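Long-range contacts in putative metal binding protein (Coccidioides immitis, PDB 3CVG), which is of unknown function but belongs to the periplasmic-binding-protein superfamily and probably binds a ligand, perhaps a metal ion, in the cleft between two lobes: residues A[22-27]-A[75-80]; A[98-103]-A[239-244]; A[114-119]-A[141-146]; A[127-132]-A[162-167]. One frame throughout, in Å; residues are numbered along the deposited sequence.

Interaction 1 of 4, residues A[22-27]-A[75-80]; sequences LRIGNG and VDVGIT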
loop_
_atom_site.group_PDB
_atom_site.type_symbol
_atom_site.label_atom_id
_atom_site.label_comp_id
_atom_site.label_asym_id
_atom_site.label_seq_id
_atom_site.Cartn_x
_atom_site.Cartn_y
_atom_site.Cartn_z
ATOM N N LEU A 22 2.167 -23.294 -1.331
ATOM C CA LEU A 22 1.660 -22.025 -0.814
ATOM C C LEU A 22 1.767 -20.932 -1.870
ATOM O O LEU A 22 2.866 -20.521 -2.250
ATOM C CB LEU A 22 2.429 -21.605 0.450
ATOM C CG LEU A 22 2.004 -20.278 1.106
ATOM C CD1 LEU A 22 0.521 -20.314 1.430
ATOM C CD2 LEU A 22 2.817 -20.032 2.368
ATOM N N ARG A 23 0.611 -20.468 -2.341
ATOM C CA ARG A 23 0.543 -19.419 -3.351
ATOM C C ARG A 23 -0.067 -18.168 -2.722
ATOM O O ARG A 23 -1.169 -18.215 -2.168
ATOM C CB ARG A 23 -0.314 -19.888 -4.524
ATOM C CG ARG A 23 0.207 -21.142 -5.213
ATOM C CD ARG A 23 -0.888 -21.773 -6.049
ATOM N NE ARG A 23 -1.992 -22.211 -5.202
ATOM C CZ ARG A 23 -3.223 -22.456 -5.638
ATOM N NH1 ARG A 23 -3.517 -22.306 -6.923
ATOM N NH2 ARG A 23 -4.164 -22.842 -4.786
ATOM N N ILE A 24 0.653 -17.053 -2.818
ATOM C CA ILE A 24 0.205 -15.793 -2.236
ATOM C C ILE A 24 0.008 -14.700 -3.281
ATOM O O ILE A 24 0.900 -14.433 -4.087
ATOM C CB ILE A 24 1.229 -15.258 -1.207
ATOM C CG1 ILE A 24 1.637 -16.365 -0.235
ATOM C CG2 ILE A 24 0.628 -14.097 -0.433
ATOM C CD1 ILE A 24 2.812 -15.989 0.652
ATOM N N GLY A 25 -1.162 -14.071 -3.257
ATOM C CA GLY A 25 -1.441 -12.992 -4.184
ATOM C C GLY A 25 -1.285 -11.679 -3.441
ATOM O O GLY A 25 -1.871 -11.488 -2.374
ATOM N N ASN A 26 -0.486 -10.771 -3.985
ATOM C CA ASN A 26 -0.271 -9.485 -3.336
ATOM C C ASN A 26 0.349 -8.502 -4.307
ATOM O O ASN A 26 0.795 -8.879 -5.389
ATOM C CB ASN A 26 0.649 -9.649 -2.121
ATOM C CG ASN A 26 0.968 -8.321 -1.446
ATOM O OD1 ASN A 26 0.068 -7.599 -1.006
ATOM N ND2 ASN A 26 2.251 -7.993 -1.368
ATOM N N GLY A 27 0.376 -7.236 -3.914
ATOM C CA GLY A 27 0.955 -6.226 -4.774
ATOM C C GLY A 27 2.209 -5.595 -4.203
ATOM O O GLY A 27 3.325 -6.012 -4.519
ATOM N N VAL A 75 -4.741 -18.601 -6.088
ATOM C CA VAL A 75 -3.827 -18.453 -4.960
ATOM C C VAL A 75 -4.498 -19.014 -3.711
ATOM O O VAL A 75 -5.712 -19.221 -3.692
ATOM C CB VAL A 75 -3.448 -16.974 -4.712
ATOM C CG1 VAL A 75 -2.733 -16.417 -5.933
ATOM C CG2 VAL A 75 -4.694 -16.159 -4.388
ATOM N N ASP A 76 -3.707 -19.265 -2.674
ATOM C CA ASP A 76 -4.230 -19.817 -1.426
ATOM C C ASP A 76 -4.529 -18.719 -0.411
ATOM O O ASP A 76 -5.490 -18.803 0.361
ATOM C CB ASP A 76 -3.218 -20.798 -0.838
ATOM C CG ASP A 76 -2.834 -21.881 -1.815
ATOM O OD1 ASP A 76 -3.716 -22.692 -2.170
ATOM O OD2 ASP A 76 -1.658 -21.913 -2.232
ATOM N N VAL A 77 -3.687 -17.694 -0.411
ATOM C CA VAL A 77 -3.856 -16.573 0.494
ATOM C C VAL A 77 -3.614 -15.280 -0.258
ATOM O O VAL A 77 -3.110 -15.287 -1.381
ATOM C CB VAL A 77 -2.874 -16.650 1.682
ATOM C CG1 VAL A 77 -3.252 -17.807 2.592
ATOM C CG2 VAL A 77 -1.454 -16.821 1.175
ATOM N N GLY A 78 -3.990 -14.170 0.363
ATOM C CA GLY A 78 -3.791 -12.884 -0.265
ATOM C C GLY A 78 -3.628 -11.800 0.770
ATOM O O GLY A 78 -4.378 -11.738 1.746
ATOM N N ILE A 79 -2.625 -10.957 0.578
ATOM C CA ILE A 79 -2.412 -9.850 1.490
ATOM C C ILE A 79 -3.090 -8.694 0.773
ATOM O O ILE A 79 -2.693 -8.297 -0.327
ATOM C CB ILE A 79 -0.921 -9.561 1.708
ATOM C CG1 ILE A 79 -0.249 -10.788 2.331
ATOM C CG2 ILE A 79 -0.754 -8.352 2.629
ATOM C CD1 ILE A 79 1.220 -10.599 2.640
ATOM N N THR A 80 -4.136 -8.173 1.395
ATOM C CA THR A 80 -4.907 -7.099 0.802
ATOM C C THR A 80 -4.834 -5.789 1.578
ATOM O O THR A 80 -4.376 -5.753 2.725
ATOM C CB THR A 80 -6.365 -7.553 0.652
ATOM O OG1 THR A 80 -6.854 -8.017 1.918
ATOM C CG2 THR A 80 -6.452 -8.698 -0.341
#
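The guanidinium of Arg23 has the backbone of Val75 over one face, with Val75 CA 4.1 Å above its plane, and the carboxylate of Asp76 at its edge. The two charged groups are turned 59° apart. The pairing is nevertheless a two-pronged salt bridge: Arg23 NH2 reaches Asp76 OD1, whose modelled place is less sure, and Arg23 NE donates a hydrogen bond to Asp76 OD2 at 3.0 Å, arriving from above the carboxylate plane. OD2 of Asp76 also accepts Arg23 N, at 2.7 Å, through its anti lone pair, so a short acid suits this position by holding the side chain and main chain of Arg23 together. Arg23 O is itself gripped twice, by Asp76 N at 2.8 Å and by Val77 N at 3.1 Å. Further along, Gly25 N bonds to Val77 O and Gly25 O accepts Ile79 N, the regular parallel pattern. Ile24 and Val77 lie side by side on one face of the sheet, tightly, with Ile24 CG1 3.4 Å from Val77 CG2. On the other face Gly25 lets Val75 CG1 come within 3.9 Å of Gly25 N. Strand 20-26 lies between 55-60 and 77-80 and leads to Gly27, the N-cap of the next helix, an order consistent with the parallel core of a type II periplasmic-binding-protein lobe.

Interaction 2 of 4, residues A[98-103]-A[239-244]; sequences PSYYAF and LLVGAR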
loop_
_atom_site.group_PDB
_atom_site.type_symbol
_atom_site.label_atom_id
_atom_site.label_comp_id
_atom_site.label_asym_id
_atom_site.label_seq_id
_atom_site.Cartn_x
_atom_site.Cartn_y
_atom_site.Cartn_z
ATOM N N PRO A 98 -11.807 -15.387 10.272
ATOM C CA PRO A 98 -11.718 -13.951 9.999
ATOM C C PRO A 98 -10.477 -13.634 9.178
ATOM O O PRO A 98 -9.717 -14.537 8.806
ATOM C CB PRO A 98 -11.615 -13.364 11.392
ATOM C CG PRO A 98 -10.657 -14.335 12.042
ATOM C CD PRO A 98 -11.178 -15.703 11.570
ATOM N N SER A 99 -10.283 -12.349 8.895
ATOM C CA SER A 99 -9.108 -11.905 8.155
ATOM C C SER A 99 -8.023 -11.798 9.217
ATOM O O SER A 99 -8.330 -11.828 10.412
ATOM C CB SER A 99 -9.343 -10.532 7.527
ATOM O OG SER A 99 -9.441 -9.527 8.515
ATOM N N TYR A 100 -6.771 -11.672 8.791
ATOM C CA TYR A 100 -5.650 -11.571 9.725
ATOM C C TYR A 100 -4.873 -10.273 9.505
ATOM O O TYR A 100 -4.360 -10.035 8.411
ATOM C CB TYR A 100 -4.709 -12.764 9.535
ATOM C CG TYR A 100 -5.375 -14.109 9.725
ATOM C CD1 TYR A 100 -5.557 -14.646 10.999
ATOM C CD2 TYR A 100 -5.847 -14.831 8.633
ATOM C CE1 TYR A 100 -6.196 -15.873 11.179
ATOM C CE2 TYR A 100 -6.488 -16.056 8.800
ATOM C CZ TYR A 100 -6.658 -16.570 10.075
ATOM O OH TYR A 100 -7.296 -17.774 10.251
ATOM N N TYR A 101 -4.792 -9.438 10.539
ATOM C CA TYR A 101 -4.060 -8.177 10.441
ATOM C C TYR A 101 -2.586 -8.559 10.341
ATOM O O TYR A 101 -2.032 -9.125 11.279
ATOM C CB TYR A 101 -4.290 -7.322 11.695
ATOM C CG TYR A 101 -4.230 -5.820 11.465
ATOM C CD1 TYR A 101 -3.300 -5.256 10.580
ATOM C CD2 TYR A 101 -5.084 -4.957 12.154
ATOM C CE1 TYR A 101 -3.234 -3.866 10.387
ATOM C CE2 TYR A 101 -5.021 -3.574 11.972
ATOM C CZ TYR A 101 -4.094 -3.034 11.088
ATOM O OH TYR A 101 -4.044 -1.665 10.894
ATOM N N ALA A 102 -1.956 -8.246 9.212
ATOM C CA ALA A 102 -0.552 -8.601 8.975
ATOM C C ALA A 102 0.475 -7.527 9.333
ATOM O O ALA A 102 1.435 -7.791 10.061
ATOM C CB ALA A 102 -0.371 -9.010 7.516
ATOM N N PHE A 103 0.297 -6.327 8.792
ATOM C CA PHE A 103 1.215 -5.239 9.076
ATOM C C PHE A 103 0.598 -3.897 8.708
ATOM O O PHE A 103 -0.496 -3.841 8.144
ATOM C CB PHE A 103 2.555 -5.456 8.348
ATOM C CG PHE A 103 2.450 -5.490 6.847
ATOM C CD1 PHE A 103 2.475 -4.311 6.103
ATOM C CD2 PHE A 103 2.340 -6.704 6.173
ATOM C CE1 PHE A 103 2.395 -4.343 4.717
ATOM C CE2 PHE A 103 2.258 -6.746 4.781
ATOM C CZ PHE A 103 2.286 -5.561 4.055
ATOM N N LEU A 239 -4.320 -10.475 5.740
ATOM C CA LEU A 239 -4.158 -11.710 4.984
ATOM C C LEU A 239 -5.523 -12.377 4.880
ATOM O O LEU A 239 -6.292 -12.384 5.843
ATOM C CB LEU A 239 -3.198 -12.672 5.685
ATOM C CG LEU A 239 -3.014 -14.000 4.944
ATOM C CD1 LEU A 239 -2.131 -13.777 3.733
ATOM C CD2 LEU A 239 -2.381 -15.035 5.857
ATOM N N LEU A 240 -5.823 -12.925 3.708
ATOM C CA LEU A 240 -7.091 -13.609 3.495
ATOM C C LEU A 240 -6.817 -15.070 3.179
ATOM O O LEU A 240 -5.975 -15.378 2.338
ATOM C CB LEU A 240 -7.865 -12.978 2.335
ATOM C CG LEU A 240 -8.408 -11.555 2.516
ATOM C CD1 LEU A 240 -9.066 -11.086 1.221
ATOM C CD2 LEU A 240 -9.409 -11.528 3.664
ATOM N N VAL A 241 -7.509 -15.962 3.875
ATOM C CA VAL A 241 -7.362 -17.391 3.640
ATOM C C VAL A 241 -8.515 -17.816 2.743
ATOM O O VAL A 241 -9.684 -17.678 3.110
ATOM C CB VAL A 241 -7.407 -18.187 4.963
ATOM C CG1 VAL A 241 -7.481 -19.682 4.679
ATOM C CG2 VAL A 241 -6.168 -17.871 5.793
ATOM N N GLY A 242 -8.178 -18.316 1.560
ATOM C CA GLY A 242 -9.193 -18.742 0.618
ATOM C C GLY A 242 -10.041 -19.885 1.139
ATOM O O GLY A 242 -9.521 -20.827 1.735
ATOM N N ALA A 243 -11.351 -19.804 0.917
ATOM C CA ALA A 243 -12.270 -20.842 1.370
ATOM C C ALA A 243 -12.110 -22.121 0.550
ATOM O O ALA A 243 -12.172 -23.227 1.090
ATOM C CB ALA A 243 -13.709 -20.346 1.280
ATOM N N ARG A 244 -11.904 -21.960 -0.754
ATOM C CA ARG A 244 -11.747 -23.090 -1.667
ATOM C C ARG A 244 -10.268 -23.368 -1.895
ATOM O O ARG A 244 -9.906 -24.192 -2.731
ATOM C CB ARG A 244 -12.400 -22.766 -3.016
ATOM C CG ARG A 244 -13.795 -22.159 -2.921
ATOM C CD ARG A 244 -14.785 -23.126 -2.307
ATOM N NE ARG A 244 -14.894 -24.359 -3.085
ATOM C CZ ARG A 244 -15.689 -25.377 -2.770
ATOM N NH1 ARG A 244 -16.454 -25.312 -1.690
ATOM N NH2 ARG A 244 -15.716 -26.459 -3.537
#
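Leu239 meets Tyr100 through main chain and side chain alike. Its N-H is donated to Tyr100 O at 2.7 Å, and its carbonyl oxygen accepts Tyr100 N at 3.1 Å; both donors lie in the plane of the carbonyl they bind, so the two residues form an antiparallel hydrogen-bonded pair. The CB atoms of Leu239 and Tyr100 are 4.1 Å apart on one face of the sheet, and the branched leucine, its CG anti to the backbone N, packs on Val77, Ile79 and Ala255. Strand 234-241 runs here between 77-80 and 100-111, antiparallel to both, consistent with the returning strand of type II periplasmic binding proteins; a classic beta bulge lies further along strand 100-111, where Ala102 and Phe103 both face Ala237. Leu240 has its CB turned away from the partner strand, yet its long side chain lets CD2 touch Ser99 CB at 4.0 Å. Val241 returns to the side of Tyr100: with CG1 anti to the backbone N (chi1 171°), CG2 falls beside that N and meets CE2 at the edge of the Tyr100 ring, 3.5 Å away. Pro98 O lies 3.6 Å above one face of that ring, offset toward the rim, while Tyr100 OH, at the far end, hydrogen-bonds to Lys252 NZ.

Interaction 3 of 4, residues A[114-119]-A[141-146]; sequences SNPAKL and TKPPVR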
loop_
_atom_site.group_PDB
_atom_site.type_symbol
_atom_site.label_atom_id
_atom_site.label_comp_id
_atom_site.label_asym_id
_atom_site.label_seq_id
_atom_site.Cartn_x
_atom_site.Cartn_y
_atom_site.Cartn_z
ATOM N N SER A 114 8.929 24.698 -2.939
ATOM C CA SER A 114 8.309 26.013 -3.120
ATOM C C SER A 114 6.941 26.109 -2.453
ATOM O O SER A 114 6.459 27.204 -2.172
ATOM C CB SER A 114 8.184 26.345 -4.611
ATOM O OG SER A 114 7.538 25.299 -5.318
ATOM N N ASN A 115 6.312 24.958 -2.222
ATOM C CA ASN A 115 5.019 24.904 -1.555
ATOM C C ASN A 115 4.036 25.978 -2.037
ATOM O O ASN A 115 3.580 26.814 -1.257
ATOM C CB ASN A 115 5.250 25.021 -0.036
ATOM C CG ASN A 115 4.018 24.684 0.781
ATOM O OD1 ASN A 115 3.089 24.033 0.297
ATOM N ND2 ASN A 115 4.017 25.108 2.045
ATOM N N PRO A 116 3.692 25.967 -3.336
ATOM C CA PRO A 116 2.755 26.967 -3.854
ATOM C C PRO A 116 1.372 26.940 -3.200
ATOM O O PRO A 116 0.691 27.973 -3.139
ATOM C CB PRO A 116 2.723 26.667 -5.357
ATOM C CG PRO A 116 3.085 25.198 -5.430
ATOM C CD PRO A 116 4.201 25.111 -4.421
ATOM N N ALA A 117 0.963 25.774 -2.700
ATOM C CA ALA A 117 -0.330 25.644 -2.039
ATOM C C ALA A 117 -0.249 26.184 -0.610
ATOM O O ALA A 117 -1.259 26.281 0.090
ATOM C CB ALA A 117 -0.765 24.189 -2.018
ATOM N N LYS A 118 0.965 26.521 -0.185
ATOM C CA LYS A 118 1.196 27.062 1.153
ATOM C C LYS A 118 0.640 26.173 2.267
ATOM O O LYS A 118 -0.003 26.646 3.205
ATOM C CB LYS A 118 0.613 28.478 1.229
ATOM C CG LYS A 118 1.246 29.393 0.194
ATOM C CD LYS A 118 0.575 30.754 0.084
ATOM C CE LYS A 118 1.259 31.581 -1.006
ATOM N NZ LYS A 118 1.390 30.835 -2.307
ATOM N N LEU A 119 0.913 24.877 2.155
ATOM C CA LEU A 119 0.468 23.892 3.130
ATOM C C LEU A 119 1.239 24.013 4.441
ATOM O O LEU A 119 2.457 24.189 4.438
ATOM C CB LEU A 119 0.656 22.477 2.574
ATOM C CG LEU A 119 -0.090 22.121 1.287
ATOM C CD1 LEU A 119 0.024 20.625 1.042
ATOM C CD2 LEU A 119 -1.556 22.530 1.416
ATOM N N THR A 141 -0.027 30.797 -9.089
ATOM C CA THR A 141 1.075 30.598 -8.160
ATOM C C THR A 141 2.277 30.134 -8.952
ATOM O O THR A 141 2.147 29.721 -10.108
ATOM C CB THR A 141 0.753 29.521 -7.107
ATOM O OG1 THR A 141 0.557 28.256 -7.757
ATOM C CG2 THR A 141 -0.497 29.899 -6.331
ATOM N N LYS A 142 3.449 30.209 -8.336
ATOM C CA LYS A 142 4.659 29.769 -9.003
ATOM C C LYS A 142 5.413 28.779 -8.124
ATOM O O LYS A 142 5.928 29.136 -7.070
ATOM C CB LYS A 142 5.561 30.957 -9.345
ATOM C CG LYS A 142 6.640 30.601 -10.364
ATOM C CD LYS A 142 6.005 29.954 -11.598
ATOM C CE LYS A 142 6.816 28.766 -12.087
ATOM N NZ LYS A 142 6.122 28.044 -13.181
ATOM N N PRO A 143 5.462 27.508 -8.543
ATOM C CA PRO A 143 4.831 27.045 -9.784
ATOM C C PRO A 143 3.330 26.829 -9.573
ATOM O O PRO A 143 2.820 27.010 -8.469
ATOM C CB PRO A 143 5.572 25.746 -10.066
ATOM C CG PRO A 143 5.782 25.200 -8.674
ATOM C CD PRO A 143 6.234 26.423 -7.905
ATOM N N PRO A 144 2.594 26.472 -10.637
ATOM C CA PRO A 144 1.162 26.262 -10.413
ATOM C C PRO A 144 0.962 25.014 -9.547
ATOM O O PRO A 144 1.793 24.104 -9.558
ATOM C CB PRO A 144 0.613 26.089 -11.829
ATOM C CG PRO A 144 1.752 25.432 -12.543
ATOM C CD PRO A 144 2.956 26.210 -12.042
ATOM N N VAL A 145 -0.125 24.984 -8.785
ATOM C CA VAL A 145 -0.408 23.835 -7.933
ATOM C C VAL A 145 -1.009 22.715 -8.781
ATOM O O VAL A 145 -2.069 22.890 -9.380
ATOM C CB VAL A 145 -1.403 24.210 -6.819
ATOM C CG1 VAL A 145 -1.787 22.978 -6.010
ATOM C CG2 VAL A 145 -0.782 25.270 -5.915
ATOM N N ARG A 146 -0.306 21.589 -8.858
ATOM C CA ARG A 146 -0.776 20.426 -9.607
ATOM C C ARG A 146 -0.658 19.181 -8.713
ATOM O O ARG A 146 0.200 19.122 -7.828
ATOM C CB ARG A 146 0.034 20.255 -10.903
ATOM C CG ARG A 146 -0.214 21.382 -11.933
ATOM C CD ARG A 146 0.739 21.293 -13.114
ATOM N NE ARG A 146 0.636 20.017 -13.823
ATOM C CZ ARG A 146 -0.368 19.688 -14.630
ATOM N NH1 ARG A 146 -1.366 20.541 -14.839
ATOM N NH2 ARG A 146 -0.365 18.514 -15.242
#
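Three side-chain choices set up this meeting of loops. Thr141 holds OG1 between its backbone N and carbonyl carbon (chi1 63°), Ser114 places OG in the same crowded position (chi1 52°), and Val145 has CG1 anti to the backbone N (chi1 175°), which leaves CG2 beside that N and directed at Pro116. The peptide before Pro143 is cis, and in the bent 141-146 loop the Thr141 hydroxyl donates to Pro143 O at 2.7 Å, from above the carbonyl plane. Pro116, at the second position of a type I beta turn from Asn115 to Lys118, suits its place because its ring already fixes the phi that such a turn needs. Its CB lies against this polar bend, 3.1 Å from Pro143 O and 3.6 Å from Thr141 OG1. Val145 CG2 fills the other side, 3.8 Å from Pro116 CB and 4.0 Å from the small CB of Ala117. At the more exposed end Ser114 OG sits over Pro143 CD at 3.1 Å. The turn is closed by Lys118 N donating to Asn115 O; beyond it the Asn115 side chain braces Leu119, OD1 accepting Leu119 N and ND2 donating to Leu119 O, and Tyr200 OH adds bonds to Asn115 OD1 and Ala117 N. The contact joins the loops that enter and leave helix 125-138. Since no hydrogen bond crosses between them, their association rests on shape fit and van der Waals packing of proline, alanine and valine carbons.

Interaction 4 of 4, residues A[127-132]-A[162-167]; sequences DMFSKM and ELWLSI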
loop_
_atom_site.group_PDB
_atom_site.type_symbol
_atom_site.label_atom_id
_atom_site.label_comp_id
_atom_site.label_asym_id
_atom_site.label_seq_id
_atom_site.Cartn_x
_atom_site.Cartn_y
_atom_site.Cartn_z
ATOM N N ASP A 127 -7.784 19.295 5.237
ATOM C CA ASP A 127 -7.625 20.723 5.023
ATOM C C ASP A 127 -6.489 21.001 4.038
ATOM O O ASP A 127 -6.481 22.035 3.372
ATOM C CB ASP A 127 -7.386 21.434 6.358
ATOM C CG ASP A 127 -8.555 21.260 7.323
ATOM O OD1 ASP A 127 -9.716 21.394 6.872
ATOM O OD2 ASP A 127 -8.328 20.990 8.525
HETATM N N MSE A 128 -5.530 20.084 3.943
HETATM C CA MSE A 128 -4.430 20.261 3.000
HETATM C C MSE A 128 -4.993 20.094 1.597
HETATM O O MSE A 128 -4.663 20.855 0.694
HETATM C CB MSE A 128 -3.313 19.235 3.244
HETATM C CG MSE A 128 -2.382 19.626 4.384
HETATM SE SE MSE A 128 -1.012 18.333 4.716
HETATM C CE MSE A 128 -1.844 17.429 6.193
ATOM N N PHE A 129 -5.858 19.098 1.429
ATOM C CA PHE A 129 -6.481 18.855 0.137
ATOM C C PHE A 129 -7.369 20.034 -0.246
ATOM O O PHE A 129 -7.382 20.449 -1.399
ATOM C CB PHE A 129 -7.283 17.548 0.166
ATOM C CG PHE A 129 -6.464 16.346 -0.212
ATOM C CD1 PHE A 129 -5.440 15.894 0.620
ATOM C CD2 PHE A 129 -6.655 15.719 -1.444
ATOM C CE1 PHE A 129 -4.613 14.840 0.228
ATOM C CE2 PHE A 129 -5.827 14.665 -1.844
ATOM C CZ PHE A 129 -4.808 14.229 -1.008
ATOM N N SER A 130 -8.091 20.587 0.723
ATOM C CA SER A 130 -8.945 21.744 0.462
ATOM C C SER A 130 -8.091 22.922 -0.017
ATOM O O SER A 130 -8.458 23.641 -0.952
ATOM C CB SER A 130 -9.698 22.145 1.733
ATOM O OG SER A 130 -10.350 23.398 1.565
ATOM N N LYS A 131 -6.946 23.107 0.631
ATOM C CA LYS A 131 -6.028 24.191 0.292
ATOM C C LYS A 131 -5.436 24.022 -1.113
ATOM O O LYS A 131 -5.356 24.985 -1.879
ATOM C CB LYS A 131 -4.899 24.254 1.328
ATOM C CG LYS A 131 -4.396 25.657 1.619
ATOM C CD LYS A 131 -3.554 25.666 2.891
ATOM C CE LYS A 131 -3.166 27.074 3.311
ATOM N NZ LYS A 131 -2.510 27.076 4.651
HETATM N N MSE A 132 -5.004 22.808 -1.447
HETATM C CA MSE A 132 -4.449 22.559 -2.772
HETATM C C MSE A 132 -5.494 22.863 -3.842
HETATM O O MSE A 132 -5.198 23.530 -4.832
HETATM C CB MSE A 132 -3.985 21.101 -2.910
HETATM C CG MSE A 132 -2.612 20.800 -2.286
HETATM SE SE MSE A 132 -1.993 18.960 -2.557
HETATM C CE MSE A 132 -2.162 18.880 -4.479
ATOM N N GLU A 162 -10.209 8.977 -2.633
ATOM C CA GLU A 162 -10.954 9.044 -1.391
ATOM C C GLU A 162 -10.769 10.416 -0.723
ATOM O O GLU A 162 -11.738 11.002 -0.241
ATOM C CB GLU A 162 -10.408 7.970 -0.479
ATOM C CG GLU A 162 -11.399 7.349 0.458
ATOM C CD GLU A 162 -10.859 6.042 1.020
ATOM O OE1 GLU A 162 -9.911 6.084 1.837
ATOM O OE2 GLU A 162 -11.353 4.970 0.612
ATOM N N LEU A 163 -9.525 10.904 -0.658
ATOM C CA LEU A 163 -9.238 12.188 -0.012
ATOM C C LEU A 163 -9.932 13.351 -0.729
ATOM O O LEU A 163 -10.510 14.224 -0.089
ATOM C CB LEU A 163 -7.716 12.400 0.059
ATOM C CG LEU A 163 -7.025 11.429 1.021
ATOM C CD1 LEU A 163 -5.522 11.544 0.891
ATOM C CD2 LEU A 163 -7.475 11.741 2.436
ATOM N N TRP A 164 -9.891 13.365 -2.058
ATOM C CA TRP A 164 -10.570 14.432 -2.805
ATOM C C TRP A 164 -12.077 14.426 -2.528
ATOM O O TRP A 164 -12.683 15.472 -2.247
ATOM C CB TRP A 164 -10.318 14.276 -4.311
ATOM C CG TRP A 164 -8.906 14.638 -4.698
ATOM C CD1 TRP A 164 -7.952 13.811 -5.207
ATOM C CD2 TRP A 164 -8.288 15.918 -4.544
ATOM N NE1 TRP A 164 -6.768 14.495 -5.380
ATOM C CE2 TRP A 164 -6.949 15.794 -4.980
ATOM C CE3 TRP A 164 -8.733 17.160 -4.075
ATOM C CZ2 TRP A 164 -6.053 16.863 -4.962
ATOM C CZ3 TRP A 164 -7.837 18.225 -4.053
ATOM C CH2 TRP A 164 -6.516 18.068 -4.495
ATOM N N LEU A 165 -12.683 13.247 -2.607
ATOM C CA LEU A 165 -14.112 13.129 -2.351
ATOM C C LEU A 165 -14.456 13.566 -0.927
ATOM O O LEU A 165 -15.523 14.133 -0.705
ATOM C CB LEU A 165 -14.592 11.692 -2.576
ATOM C CG LEU A 165 -14.572 11.159 -4.022
ATOM C CD1 LEU A 165 -15.121 9.758 -4.029
ATOM C CD2 LEU A 165 -15.411 12.037 -4.939
ATOM N N SER A 166 -13.556 13.317 0.029
ATOM C CA SER A 166 -13.798 13.687 1.431
ATOM C C SER A 166 -14.029 15.190 1.605
ATOM O O SER A 166 -14.666 15.618 2.571
ATOM C CB SER A 166 -12.633 13.237 2.336
ATOM O OG SER A 166 -11.478 14.044 2.151
ATOM N N ILE A 167 -13.508 15.996 0.685
ATOM C CA ILE A 167 -13.722 17.436 0.762
ATOM C C ILE A 167 -14.718 17.922 -0.298
ATOM O O ILE A 167 -14.766 19.108 -0.621
ATOM C CB ILE A 167 -12.408 18.232 0.631
ATOM C CG1 ILE A 167 -11.756 17.970 -0.725
ATOM C CG2 ILE A 167 -11.470 17.874 1.794
ATOM C CD1 ILE A 167 -10.670 18.960 -1.062
#
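Helices 125-138 and 155-166 pack nearly at right angles in one lobe of the periplasmic-binding-protein fold, their local axes 9.3 Å apart and crossing at -80°. Phe129 fills the crossing. Its ring stands with its edge on the indole of Trp164, a T-shaped pair in which the centroids of the phenyl and the six-membered indole ring are 4.6 Å apart and the planes meet at 68°. The touching edge is CD2-CE2 of Phe129, with CD2 3.4 Å above the Trp164 plane and over its centre. A broad flat indole suits this place, since it offers a whole face to the narrow edge of the phenyl, and its own surroundings are aromatic too: Phe147, Trp179 and Tyr180 pack round it. One face of the Phe129 ring is taken by Leu163, whose CB makes a CH-pi contact 3.6 Å from the ring centroid, 16° off the normal; the leucine branch continues the cover, with CD1 3.4 Å from Phe129 CZ. Leucine and tryptophan, successive on their helix, thus take the phenyl from its face and its edge. Met132, a selenomethionine one turn on from Phe129, sets CB against Trp164 CH2 at 4.3 Å. Ile167, just past the helical part of 162-167, holds CG1 between its backbone N and carbonyl carbon, and the chain extends from there to lay its tip on the other helix's backbone. That tip, Ile167 CD1, rests 3.5 Å from Ser130 N.

Interactions 1 and 2 are neighbours in one lobe: their centres are 9 Å apart, and strand 77-80 lies beside strand 234-241 in the same sheet, with Gly78 O 2.7 Å from Leu240 N. Interactions 3 and 4 form the corresponding pair in the other lobe, 15 Å between centres; their segments alternate along the chain, and both involve helix 125-138 or the loops at its ends. Between the pairs, interactions 1 and 4 have centres about 32 Å apart. The bound calcium ion lies between: about 10 Å from the side chain of Asn26 and about 13 Å from that of Leu163. Strand 100-111 leads from interaction 2 toward the far lobe.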